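Local atomic coordinates of hypothetical protein Atu2144 (Agrobacterium tumefaciens, PDB entry 2ODF), a protein that is of unknown function but belongs to the N-formylglutamate amidohydrolase family, and so probably hydrolyses an N-acyl amino acid or a related amide. Residues V18-A23 / L68-F73; G61-A66 / L77-F82; C89-P92 / P96-M99; P129-V134 / R211-P216. All coordinates share one frame; numbering follows the deposited sequence.

Contact 1: residues V18-A23 / L68-F73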
loop_
_atom_site.group_PDB
_atom_site.type_symbol
_atom_site.label_atom_id
_atom_site.label_comp_id
_atom_site.label_asym_id
_atom_site.label_seq_id
_atom_site.Cartn_x
_atom_site.Cartn_y
_atom_site.Cartn_z
ATOM N N VAL A 18 11.517 -15.399 -6.943
ATOM C CA VAL A 18 12.734 -15.507 -6.133
ATOM C C VAL A 18 13.532 -16.661 -6.704
ATOM O O VAL A 18 12.977 -17.730 -6.932
ATOM C CB VAL A 18 12.454 -15.723 -4.631
ATOM C CG1 VAL A 18 13.777 -15.988 -3.843
ATOM C CG2 VAL A 18 11.692 -14.525 -4.035
ATOM N N GLU A 19 14.798 -16.406 -6.969
ATOM C CA GLU A 19 15.703 -17.398 -7.470
ATOM C C GLU A 19 16.905 -17.526 -6.549
ATOM O O GLU A 19 17.312 -16.591 -5.940
ATOM C CB GLU A 19 16.090 -17.103 -8.906
ATOM C CG GLU A 19 14.985 -17.387 -9.922
ATOM C CD GLU A 19 15.334 -16.905 -11.317
ATOM O OE1 GLU A 19 16.475 -16.534 -11.536
ATOM O OE2 GLU A 19 14.474 -16.917 -12.188
ATOM N N ASN A 20 17.402 -18.739 -6.417
ATOM C CA ASN A 20 18.508 -18.989 -5.520
ATOM C C ASN A 20 18.134 -18.601 -4.084
ATOM O O ASN A 20 18.908 -18.053 -3.396
ATOM C CB ASN A 20 19.718 -18.243 -6.046
ATOM C CG ASN A 20 20.950 -19.073 -6.075
ATOM O OD1 ASN A 20 20.919 -20.198 -5.716
ATOM N ND2 ASN A 20 22.051 -18.490 -6.465
ATOM N N ALA A 21 16.913 -18.923 -3.677
ATOM C CA ALA A 21 16.388 -18.592 -2.336
ATOM C C ALA A 21 17.345 -19.039 -1.226
ATOM O O ALA A 21 17.619 -18.307 -0.254
ATOM C CB ALA A 21 15.001 -19.226 -2.133
ATOM N N ALA A 22 17.896 -20.233 -1.386
ATOM C CA ALA A 22 18.810 -20.776 -0.406
ATOM C C ALA A 22 20.287 -20.516 -0.725
ATOM O O ALA A 22 21.124 -21.262 -0.311
ATOM C CB ALA A 22 18.549 -22.282 -0.205
ATOM N N ALA A 23 20.621 -19.442 -1.425
ATOM C CA ALA A 23 22.030 -19.111 -1.677
ATOM C C ALA A 23 22.803 -18.810 -0.380
ATOM O O ALA A 23 22.256 -18.277 0.579
ATOM C CB ALA A 23 22.150 -17.920 -2.638
ATOM N N LEU A 68 22.744 -13.606 -13.981
ATOM C CA LEU A 68 24.153 -13.964 -14.140
ATOM C C LEU A 68 24.912 -13.629 -12.877
ATOM O O LEU A 68 25.721 -14.430 -12.418
ATOM C CB LEU A 68 24.763 -13.280 -15.349
ATOM C CG LEU A 68 24.206 -13.739 -16.686
ATOM C CD1 LEU A 68 24.886 -12.943 -17.770
ATOM C CD2 LEU A 68 24.382 -15.237 -16.910
ATOM N N LEU A 69 24.643 -12.464 -12.297
ATOM C CA LEU A 69 25.194 -12.102 -10.982
ATOM C C LEU A 69 24.768 -13.019 -9.827
ATOM O O LEU A 69 25.515 -13.224 -8.887
ATOM C CB LEU A 69 24.856 -10.629 -10.650
ATOM C CG LEU A 69 25.509 -9.563 -11.533
ATOM C CD1 LEU A 69 24.994 -8.179 -11.198
ATOM C CD2 LEU A 69 27.041 -9.613 -11.365
ATOM N N SER A 70 23.562 -13.564 -9.894
ATOM C CA SER A 70 23.070 -14.513 -8.900
ATOM C C SER A 70 23.949 -15.794 -8.873
ATOM O O SER A 70 24.274 -16.312 -7.794
ATOM C CB SER A 70 21.604 -14.827 -9.198
ATOM O OG SER A 70 21.076 -15.781 -8.297
ATOM N N GLU A 71 24.343 -16.248 -10.053
ATOM C CA GLU A 71 25.281 -17.374 -10.251
ATOM C C GLU A 71 26.679 -16.985 -9.743
ATOM O O GLU A 71 27.259 -17.684 -8.926
ATOM C CB GLU A 71 25.350 -17.760 -11.748
ATOM C CG GLU A 71 24.036 -18.320 -12.346
ATOM C CD GLU A 71 23.879 -18.197 -13.913
ATOM O OE1 GLU A 71 24.871 -18.364 -14.693
ATOM O OE2 GLU A 71 22.718 -17.956 -14.363
ATOM N N LYS A 72 27.201 -15.857 -10.208
ATOM C CA LYS A 72 28.558 -15.449 -9.851
ATOM C C LYS A 72 28.743 -15.142 -8.363
ATOM O O LYS A 72 29.761 -15.495 -7.792
ATOM C CB LYS A 72 28.992 -14.247 -10.687
ATOM C CG LYS A 72 29.056 -14.570 -12.184
ATOM C CD LYS A 72 29.421 -13.369 -12.965
ATOM C CE LYS A 72 29.454 -13.660 -14.476
ATOM N NZ LYS A 72 30.635 -14.478 -14.830
ATOM N N PHE A 73 27.763 -14.491 -7.738
ATOM C CA PHE A 73 27.844 -14.166 -6.315
ATOM C C PHE A 73 27.222 -15.198 -5.385
ATOM O O PHE A 73 27.248 -15.000 -4.155
ATOM C CB PHE A 73 27.210 -12.788 -6.031
ATOM C CG PHE A 73 28.102 -11.639 -6.363
ATOM C CD1 PHE A 73 29.155 -11.309 -5.531
ATOM C CD2 PHE A 73 27.888 -10.869 -7.490
ATOM C CE1 PHE A 73 30.004 -10.243 -5.836
ATOM C CE2 PHE A 73 28.734 -9.784 -7.791
ATOM C CZ PHE A 73 29.785 -9.488 -6.971
#
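Asn20 and Ser70 make this contact between them. Asn20 sits just past the end of strand 16-19, and Ser70 lies on helix 62-73. Their CA atoms are 7.2 Å apart, and little surface is buried.

The polar contact is one weak hydrogen bond. Asn20 ND2 donates to Ser70 OG at 3.4 Å, with an N-H...O angle of 148°. Asn20 ND2 also lies 3.4 Å from Ser70 O. The serine hydroxyl has a stronger partner, Ala75 O, between helix 62-73 and strand 77-80. Ser70 OG gives its hydrogen to that carbonyl and so can accept from Asn20 ND2. Its chi1 of 178° sets OG opposite the backbone N and next to the carbonyl carbon.

The remaining contact is van der Waals. Asn20 CB lies 3.6 Å from Ser70 OG, so the asparagine meets the hydroxyl with its methylene as well as its amide.

Bonds around the first segment hold it in shape. Asn20 opens a type I beta turn that ends at Ala23, closed by Ala23 N to Asn20 O at 3.0 Å. Asn20 O also bonds Thr76 OG1, which ties this turn to the residue before strand 77-80. Next to it, Glu19 pairs by backbone bonds with Leu77 and forms a salt bridge with Arg67 of helix 62-73.

The contact joins the end of an outermost strand of the mixed sheet to a helix packed on that sheet. Its chemistry implies a light polar link: the firmer bonds of Ser70 and Asn20 both go to the connection between helix 62-73 and strand 77-80.

Contact 2: residues G61-A66 / L77-F82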
loop_
_atom_site.group_PDB
_atom_site.type_symbol
_atom_site.label_atom_id
_atom_site.label_comp_id
_atom_site.label_asym_id
_atom_site.label_seq_id
_atom_site.Cartn_x
_atom_site.Cartn_y
_atom_site.Cartn_z
ATOM N N GLY A 61 17.483 -6.151 -20.292
ATOM C CA GLY A 61 18.800 -6.642 -19.917
ATOM C C GLY A 61 18.985 -6.830 -18.420
ATOM O O GLY A 61 19.842 -7.579 -18.020
ATOM N N ALA A 62 18.209 -6.112 -17.604
ATOM C CA ALA A 62 18.487 -6.028 -16.167
ATOM C C ALA A 62 18.299 -7.364 -15.427
ATOM O O ALA A 62 19.143 -7.744 -14.618
ATOM C CB ALA A 62 17.644 -4.902 -15.523
ATOM N N LEU A 63 17.196 -8.065 -15.673
ATOM C CA LEU A 63 16.956 -9.368 -15.057
ATOM C C LEU A 63 18.009 -10.383 -15.550
ATOM O O LEU A 63 18.469 -11.232 -14.794
ATOM C CB LEU A 63 15.540 -9.866 -15.377
ATOM C CG LEU A 63 15.120 -11.202 -14.842
ATOM C CD1 LEU A 63 15.295 -11.176 -13.328
ATOM C CD2 LEU A 63 13.653 -11.566 -15.299
ATOM N N ALA A 64 18.411 -10.248 -16.813
ATOM C CA ALA A 64 19.335 -11.193 -17.425
ATOM C C ALA A 64 20.681 -11.067 -16.744
ATOM O O ALA A 64 21.293 -12.079 -16.385
ATOM C CB ALA A 64 19.469 -10.903 -18.933
ATOM N N VAL A 65 21.125 -9.812 -16.574
ATOM C CA VAL A 65 22.345 -9.490 -15.842
ATOM C C VAL A 65 22.236 -9.921 -14.387
ATOM O O VAL A 65 23.155 -10.512 -13.859
ATOM C CB VAL A 65 22.696 -7.995 -15.936
ATOM C CG1 VAL A 65 23.770 -7.624 -14.910
ATOM C CG2 VAL A 65 23.138 -7.643 -17.366
ATOM N N ALA A 66 21.099 -9.631 -13.750
ATOM C CA ALA A 66 20.849 -10.056 -12.357
ATOM C C ALA A 66 20.942 -11.573 -12.145
ATOM O O ALA A 66 21.471 -12.030 -11.134
ATOM C CB ALA A 66 19.510 -9.527 -11.877
ATOM N N LEU A 77 18.086 -13.774 -5.604
ATOM C CA LEU A 77 17.560 -12.734 -6.482
ATOM C C LEU A 77 16.061 -12.669 -6.285
ATOM O O LEU A 77 15.389 -13.678 -6.446
ATOM C CB LEU A 77 17.856 -13.024 -7.940
ATOM C CG LEU A 77 17.157 -12.212 -9.032
ATOM C CD1 LEU A 77 17.434 -10.724 -8.886
ATOM C CD2 LEU A 77 17.610 -12.733 -10.395
ATOM N N VAL A 78 15.572 -11.493 -5.925
ATOM C CA VAL A 78 14.143 -11.207 -5.816
ATOM C C VAL A 78 13.782 -10.245 -6.918
ATOM O O VAL A 78 14.414 -9.195 -7.066
ATOM C CB VAL A 78 13.765 -10.578 -4.480
ATOM C CG1 VAL A 78 12.227 -10.363 -4.402
ATOM C CG2 VAL A 78 14.257 -11.439 -3.337
ATOM N N TYR A 79 12.763 -10.604 -7.697
ATOM C CA TYR A 79 12.390 -9.802 -8.839
ATOM C C TYR A 79 10.858 -9.738 -8.992
ATOM O O TYR A 79 10.114 -10.617 -8.526
ATOM C CB TYR A 79 13.099 -10.268 -10.104
ATOM C CG TYR A 79 12.677 -11.616 -10.638
ATOM C CD1 TYR A 79 13.203 -12.797 -10.101
ATOM C CD2 TYR A 79 11.784 -11.720 -11.686
ATOM C CE1 TYR A 79 12.828 -14.037 -10.583
ATOM C CE2 TYR A 79 11.410 -12.982 -12.188
ATOM C CZ TYR A 79 11.933 -14.126 -11.622
ATOM O OH TYR A 79 11.565 -15.385 -12.092
ATOM N N GLN A 80 10.428 -8.656 -9.614
ATOM C CA GLN A 80 9.022 -8.394 -9.899
ATOM C C GLN A 80 8.688 -8.991 -11.249
ATOM O O GLN A 80 9.418 -8.769 -12.230
ATOM C CB GLN A 80 8.853 -6.872 -9.855
ATOM C CG GLN A 80 7.525 -6.269 -10.112
ATOM C CD GLN A 80 6.332 -6.925 -9.409
ATOM O OE1 GLN A 80 6.061 -6.711 -8.211
ATOM N NE2 GLN A 80 5.569 -7.640 -10.182
ATOM N N ARG A 81 7.612 -9.774 -11.304
ATOM C CA ARG A 81 7.232 -10.480 -12.533
ATOM C C ARG A 81 6.306 -9.700 -13.487
ATOM O O ARG A 81 6.011 -10.184 -14.562
ATOM C CB ARG A 81 6.637 -11.848 -12.169
ATOM C CG ARG A 81 7.658 -12.728 -11.452
ATOM C CD ARG A 81 7.170 -14.110 -11.190
ATOM N NE ARG A 81 6.962 -14.861 -12.423
ATOM C CZ ARG A 81 5.778 -15.094 -12.974
ATOM N NH1 ARG A 81 4.662 -14.643 -12.405
ATOM N NH2 ARG A 81 5.715 -15.792 -14.109
ATOM N N PHE A 82 5.871 -8.501 -13.093
ATOM C CA PHE A 82 5.014 -7.655 -13.915
ATOM C C PHE A 82 5.531 -6.245 -14.043
ATOM O O PHE A 82 6.340 -5.783 -13.219
ATOM C CB PHE A 82 3.559 -7.674 -13.367
ATOM C CG PHE A 82 2.977 -9.063 -13.343
ATOM C CD1 PHE A 82 2.330 -9.578 -14.447
ATOM C CD2 PHE A 82 3.199 -9.887 -12.254
ATOM C CE1 PHE A 82 1.884 -10.882 -14.445
ATOM C CE2 PHE A 82 2.752 -11.160 -12.242
ATOM C CZ PHE A 82 2.094 -11.664 -13.332
#
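Leu63 and Ala66 of helix 62-66 lie over Leu77 and Tyr79 of strand 77-80. The two short axes run nearly antiparallel, at 167°, and approach to 10.3 Å. In the register, the CA atoms of Leu63 and Tyr79 are 7.7 Å apart, and those of Ala66 and Leu77 are 7.2 Å apart. Gly61 holds the N-cap position, and its O accepts from Val65 N in the first turn.

The side chains meet through carbon alone. Leu63 puts CD1 over one face of the Tyr79 ring, 4.1 Å from the centroid and 23° off the normal, as a CH-pi contact. The methyl is shifted toward the rim at CG, and Leu63 CD2 follows it near the CD2-CE2 side. Tyr79 has chi1 of 69°, and the ring then stands up from the strand with a face to Leu63. Leu63 CD1 also meets Leu77 CD2 at 4.0 Å, so one methyl touches both strand residues. Farther along the helix, Ala66 CB rests on Leu77 CD1 at 3.8 Å. The small alanine lets the leucine fork come close to the helix backbone: Leu77 CD2 is 3.9 Å from Ala66 C.

Helix 62-73 and strand 77-80 are consecutive in the chain, and the packing lays the helix on the strand that follows it. That strand lies between strands 16-19 and 27-31 of the mixed sheet. Val78 points to the other face, where it meets Val134 and Ile137 of helix 116-143.

Contact 3: residues C89-P92 / P96-M99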
loop_
_atom_site.group_PDB
_atom_site.type_symbol
_atom_site.label_atom_id
_atom_site.label_comp_id
_atom_site.label_asym_id
_atom_site.label_seq_id
_atom_site.Cartn_x
_atom_site.Cartn_y
_atom_site.Cartn_z
ATOM N N CYS A 89 7.594 -0.584 -8.633
ATOM C CA CYS A 89 7.897 -1.010 -7.266
ATOM C C CYS A 89 9.060 -0.247 -6.633
ATOM O O CYS A 89 9.292 -0.375 -5.432
ATOM C CB CYS A 89 8.127 -2.499 -7.223
ATOM S SG CYS A 89 6.616 -3.415 -7.346
ATOM N N ASN A 90 9.777 0.549 -7.420
ATOM C CA ASN A 90 10.794 1.440 -6.871
ATOM C C ASN A 90 10.207 2.821 -6.560
ATOM O O ASN A 90 10.936 3.787 -6.520
ATOM C CB ASN A 90 11.986 1.598 -7.846
ATOM C CG ASN A 90 13.243 2.167 -7.165
ATOM O OD1 ASN A 90 13.419 2.043 -5.959
ATOM N ND2 ASN A 90 14.127 2.752 -7.951
ATOM N N ARG A 91 8.890 2.902 -6.354
ATOM C CA ARG A 91 8.207 4.149 -5.980
ATOM C C ARG A 91 7.137 3.881 -4.908
ATOM O O ARG A 91 6.450 2.870 -4.986
ATOM C CB ARG A 91 7.502 4.749 -7.177
ATOM C CG ARG A 91 8.437 5.201 -8.288
ATOM C CD ARG A 91 9.331 6.367 -7.917
ATOM N NE ARG A 91 10.068 6.725 -9.118
ATOM C CZ ARG A 91 10.504 7.933 -9.453
ATOM N NH1 ARG A 91 10.304 9.009 -8.702
ATOM N NH2 ARG A 91 11.147 8.058 -10.612
ATOM N N PRO A 92 6.997 4.778 -3.918
ATOM C CA PRO A 92 5.910 4.631 -2.968
ATOM C C PRO A 92 4.571 5.047 -3.606
ATOM O O PRO A 92 4.565 5.791 -4.608
ATOM C CB PRO A 92 6.325 5.584 -1.834
ATOM C CG PRO A 92 7.126 6.621 -2.503
ATOM C CD PRO A 92 7.839 5.939 -3.602
ATOM N N PRO A 96 3.658 10.262 -7.901
ATOM C CA PRO A 96 3.013 10.178 -9.213
ATOM C C PRO A 96 3.650 9.179 -10.158
ATOM O O PRO A 96 3.013 8.745 -11.120
ATOM C CB PRO A 96 3.179 11.595 -9.781
ATOM C CG PRO A 96 3.370 12.447 -8.645
ATOM C CD PRO A 96 4.125 11.632 -7.626
ATOM N N SER A 97 4.908 8.819 -9.917
ATOM C CA SER A 97 5.589 7.864 -10.787
ATOM C C SER A 97 5.235 6.427 -10.434
ATOM O O SER A 97 5.590 5.541 -11.170
ATOM C CB SER A 97 7.114 8.049 -10.740
ATOM O OG SER A 97 7.448 9.232 -11.436
ATOM N N ALA A 98 4.537 6.173 -9.333
ATOM C CA ALA A 98 4.208 4.782 -8.970
ATOM C C ALA A 98 3.309 4.103 -10.014
ATOM O O ALA A 98 3.445 2.897 -10.303
ATOM C CB ALA A 98 3.552 4.716 -7.573
ATOM N N MET A 99 2.382 4.887 -10.515
ATOM C CA MET A 99 1.428 4.471 -11.492
ATOM C C MET A 99 1.389 5.565 -12.517
ATOM O O MET A 99 0.612 6.439 -12.415
ATOM C CB MET A 99 0.063 4.229 -10.867
ATOM C CG MET A 99 0.074 3.177 -9.795
ATOM S SD MET A 99 -1.423 2.891 -8.814
ATOM C CE MET A 99 -0.792 2.963 -7.251
#
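Arg91 folds over Ser97 and Ala98 in a compact loop, with no regular helix or strand in either segment. The loop belongs to the long connection between strand 77-80 and the small two-stranded sheet 102-103/106-107. Residues 96-98 have helical backbone angles but lack the regular helical bonds.

Ser97 comes first. Its CB lies over the centre of one face of the Arg91 guanidinium, 3.6 Å above the plane. Arg91 NE and CZ are the nearest atoms of that group. The arginine chain is bent at chi2, -66°, and the bend brings the flat group over Ser97. Ser97 OG is 4.0 Å from Arg91 NH1 and 4.0 Å from Arg91 NH2, so the contact is packing and not a hydrogen bond. Ser97 N is bonded to Ser95 OG.

Ala98 follows, and here the backbones are closest: its CA is 5.0 Å from the CA of Arg91. Arg91 CB packs on Ala98 CA at 3.8 Å. A backbone hydrogen bond between Ala98 and Asp88 ties the two arms further, and Arg91 O accepts from Tyr87 OH. While the next residue, Met99, reaches Thr123 of helix 116-143, the Ala98 methyl lies against a carbonyl oxygen, with Ala98 CB 3.3 Å from Pro92 O.

Contact 4: residues P129-V134 / R211-P216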
loop_
_atom_site.group_PDB
_atom_site.type_symbol
_atom_site.label_atom_id
_atom_site.label_comp_id
_atom_site.label_asym_id
_atom_site.label_seq_id
_atom_site.Cartn_x
_atom_site.Cartn_y
_atom_site.Cartn_z
ATOM N N PRO A 129 3.427 -7.061 -1.751
ATOM C CA PRO A 129 4.034 -8.391 -1.782
ATOM C C PRO A 129 5.523 -8.374 -2.120
ATOM O O PRO A 129 6.294 -9.056 -1.445
ATOM C CB PRO A 129 3.204 -9.154 -2.863
ATOM C CG PRO A 129 1.885 -8.472 -2.822
ATOM C CD PRO A 129 2.207 -7.019 -2.591
ATOM N N PHE A 130 5.932 -7.539 -3.069
ATOM C CA PHE A 130 7.310 -7.436 -3.475
ATOM C C PHE A 130 8.208 -7.006 -2.297
ATOM O O PHE A 130 9.155 -7.715 -1.941
ATOM C CB PHE A 130 7.453 -6.504 -4.689
ATOM C CG PHE A 130 8.863 -6.355 -5.169
ATOM C CD1 PHE A 130 9.467 -7.366 -5.912
ATOM C CD2 PHE A 130 9.599 -5.216 -4.863
ATOM C CE1 PHE A 130 10.794 -7.231 -6.314
ATOM C CE2 PHE A 130 10.919 -5.093 -5.257
ATOM C CZ PHE A 130 11.511 -6.099 -5.974
ATOM N N HIS A 131 7.891 -5.885 -1.692
ATOM C CA HIS A 131 8.647 -5.386 -0.602
ATOM C C HIS A 131 8.570 -6.242 0.639
ATOM O O HIS A 131 9.503 -6.333 1.349
ATOM C CB HIS A 131 8.382 -3.920 -0.385
ATOM C CG HIS A 131 8.871 -3.065 -1.506
ATOM N ND1 HIS A 131 10.198 -2.850 -1.742
ATOM C CD2 HIS A 131 8.208 -2.445 -2.497
ATOM C CE1 HIS A 131 10.329 -2.113 -2.820
ATOM N NE2 HIS A 131 9.135 -1.844 -3.286
ATOM N N ASP A 132 7.439 -6.868 0.874
ATOM C CA ASP A 132 7.281 -7.734 2.012
ATOM C C ASP A 132 8.242 -8.943 1.893
ATOM O O ASP A 132 8.754 -9.404 2.834
ATOM C CB ASP A 132 5.836 -8.198 2.164
ATOM C CG ASP A 132 4.936 -7.188 2.900
ATOM O OD1 ASP A 132 5.388 -6.149 3.342
ATOM O OD2 ASP A 132 3.781 -7.481 3.035
ATOM N N ARG A 133 8.400 -9.448 0.701
ATOM C CA ARG A 133 9.222 -10.608 0.506
ATOM C C ARG A 133 10.683 -10.240 0.699
ATOM O O ARG A 133 11.393 -10.944 1.284
ATOM C CB ARG A 133 9.026 -11.176 -0.876
ATOM C CG ARG A 133 9.735 -12.446 -1.101
ATOM C CD ARG A 133 9.171 -13.537 -0.276
ATOM N NE ARG A 133 9.635 -14.807 -0.754
ATOM C CZ ARG A 133 9.099 -15.459 -1.768
ATOM N NH1 ARG A 133 8.067 -14.965 -2.392
ATOM N NH2 ARG A 133 9.583 -16.615 -2.144
ATOM N N VAL A 134 11.093 -9.104 0.176
ATOM C CA VAL A 134 12.437 -8.621 0.365
ATOM C C VAL A 134 12.685 -8.469 1.858
ATOM O O VAL A 134 13.610 -8.964 2.383
ATOM C CB VAL A 134 12.641 -7.323 -0.372
ATOM C CG1 VAL A 134 13.933 -6.716 -0.033
ATOM C CG2 VAL A 134 12.449 -7.508 -1.866
ATOM N N ARG A 211 15.983 2.935 0.513
ATOM C CA ARG A 211 15.358 3.578 1.674
ATOM C C ARG A 211 14.489 2.614 2.485
ATOM O O ARG A 211 14.469 2.711 3.713
ATOM C CB ARG A 211 14.551 4.821 1.290
ATOM C CG ARG A 211 15.391 5.968 0.766
ATOM C CD ARG A 211 14.590 7.204 0.420
ATOM N NE ARG A 211 15.508 8.264 0.009
ATOM C CZ ARG A 211 15.134 9.427 -0.499
ATOM N NH1 ARG A 211 13.844 9.721 -0.634
ATOM N NH2 ARG A 211 16.064 10.306 -0.861
ATOM N N LEU A 212 13.790 1.686 1.823
ATOM C CA LEU A 212 12.948 0.711 2.527
ATOM C C LEU A 212 13.713 -0.400 3.224
ATOM O O LEU A 212 13.326 -0.830 4.311
ATOM C CB LEU A 212 11.949 0.057 1.566
ATOM C CG LEU A 212 10.830 0.908 0.943
ATOM C CD1 LEU A 212 9.811 -0.015 0.272
ATOM C CD2 LEU A 212 10.178 1.826 1.983
ATOM N N HIS A 213 14.781 -0.882 2.607
ATOM C CA HIS A 213 15.390 -2.155 3.014
ATOM C C HIS A 213 16.828 -2.095 3.523
ATOM O O HIS A 213 17.201 -2.929 4.340
ATOM C CB HIS A 213 15.339 -3.141 1.842
ATOM C CG HIS A 213 13.948 -3.413 1.347
ATOM N ND1 HIS A 213 13.008 -4.066 2.113
ATOM C CD2 HIS A 213 13.347 -3.139 0.162
ATOM C CE1 HIS A 213 11.882 -4.175 1.421
ATOM N NE2 HIS A 213 12.053 -3.600 0.244
ATOM N N ALA A 214 17.652 -1.198 2.977
ATOM C CA ALA A 214 19.064 -1.119 3.347
ATOM C C ALA A 214 19.301 -0.141 4.499
ATOM O O ALA A 214 19.902 -0.485 5.524
ATOM C CB ALA A 214 19.882 -0.713 2.162
ATOM N N LEU A 215 18.826 1.077 4.333
ATOM C CA LEU A 215 19.167 2.154 5.278
ATOM C C LEU A 215 18.638 1.893 6.708
ATOM O O LEU A 215 19.360 2.114 7.685
ATOM C CB LEU A 215 18.669 3.496 4.740
ATOM C CG LEU A 215 19.138 3.960 3.344
ATOM C CD1 LEU A 215 18.690 5.400 3.093
ATOM C CD2 LEU A 215 20.658 3.759 3.144
ATOM N N PRO A 216 17.388 1.404 6.839
ATOM C CA PRO A 216 16.860 1.231 8.200
ATOM C C PRO A 216 17.599 0.194 9.023
ATOM O O PRO A 216 17.499 0.227 10.238
ATOM C CB PRO A 216 15.382 0.830 7.978
ATOM C CG PRO A 216 15.094 1.099 6.537
ATOM C CD PRO A 216 16.405 1.011 5.818
#
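The His131 and His213 rings meet rim to rim, their planes 19° apart and neither over the other's face. One face of the His131 ring carries Leu212 CD1, a CH-pi contact 3.6 Å from the centroid. The opposite face has Phe130 CD2 over its centre. The His213 ring is also covered on both sides. Val134 CG1 sits almost on the ring normal, 3.4 Å from the centroid, and Leu212 CB lies over the other face, toward the rim. Leu212 thus packs on both histidines.

At the shared edge, His131 ND1 and His213 NE2 are 2.8 Å apart in a nearly straight hydrogen bond, 163°. Either nitrogen could be the donor. His131 NE2 is bonded to Cys89 O, so both nitrogens of this buried ring have partners, which should hold the ring's rotation. His131 has chi1 of -66°, which brings the ring beside its own backbone N and toward helix 208-213.

The contact joins the middle of the long helix 116-143 to the short helix 208-213. Phe130 and Val134 also reach Val78 of strand 77-80. The second subunit also reaches this contact: its Ala117 packs on Leu212 and its Glu116 forms a salt bridge with Arg211.

In the fold
Contacts 1, 2 and 4 lie around strands 16-19 and 77-80 of the mixed sheet. Contact 3 sits beyond, in the loop after strand 77-80. Contacts 1 and 2 share helix 62-73, and their segments alternate along the chain. Their centres are 11 Å apart, and Glu19 OE2 probably bonds Tyr79 OH between them. Contacts 3 and 4 follow in series. Contact 4 meets contact 2 from the other face of the sheet, where Phe130 packs on Gln80, with centres about 16 Å apart. Contact 3 touches contact 4, their centres about 14 Å apart. Contacts 1 and 3 lie farthest apart, their centres about 26 Å apart, without touching. Contacts 1, 2 and 4 link both helical layers to this sheet and, through helix 116-143, to the subunit interface.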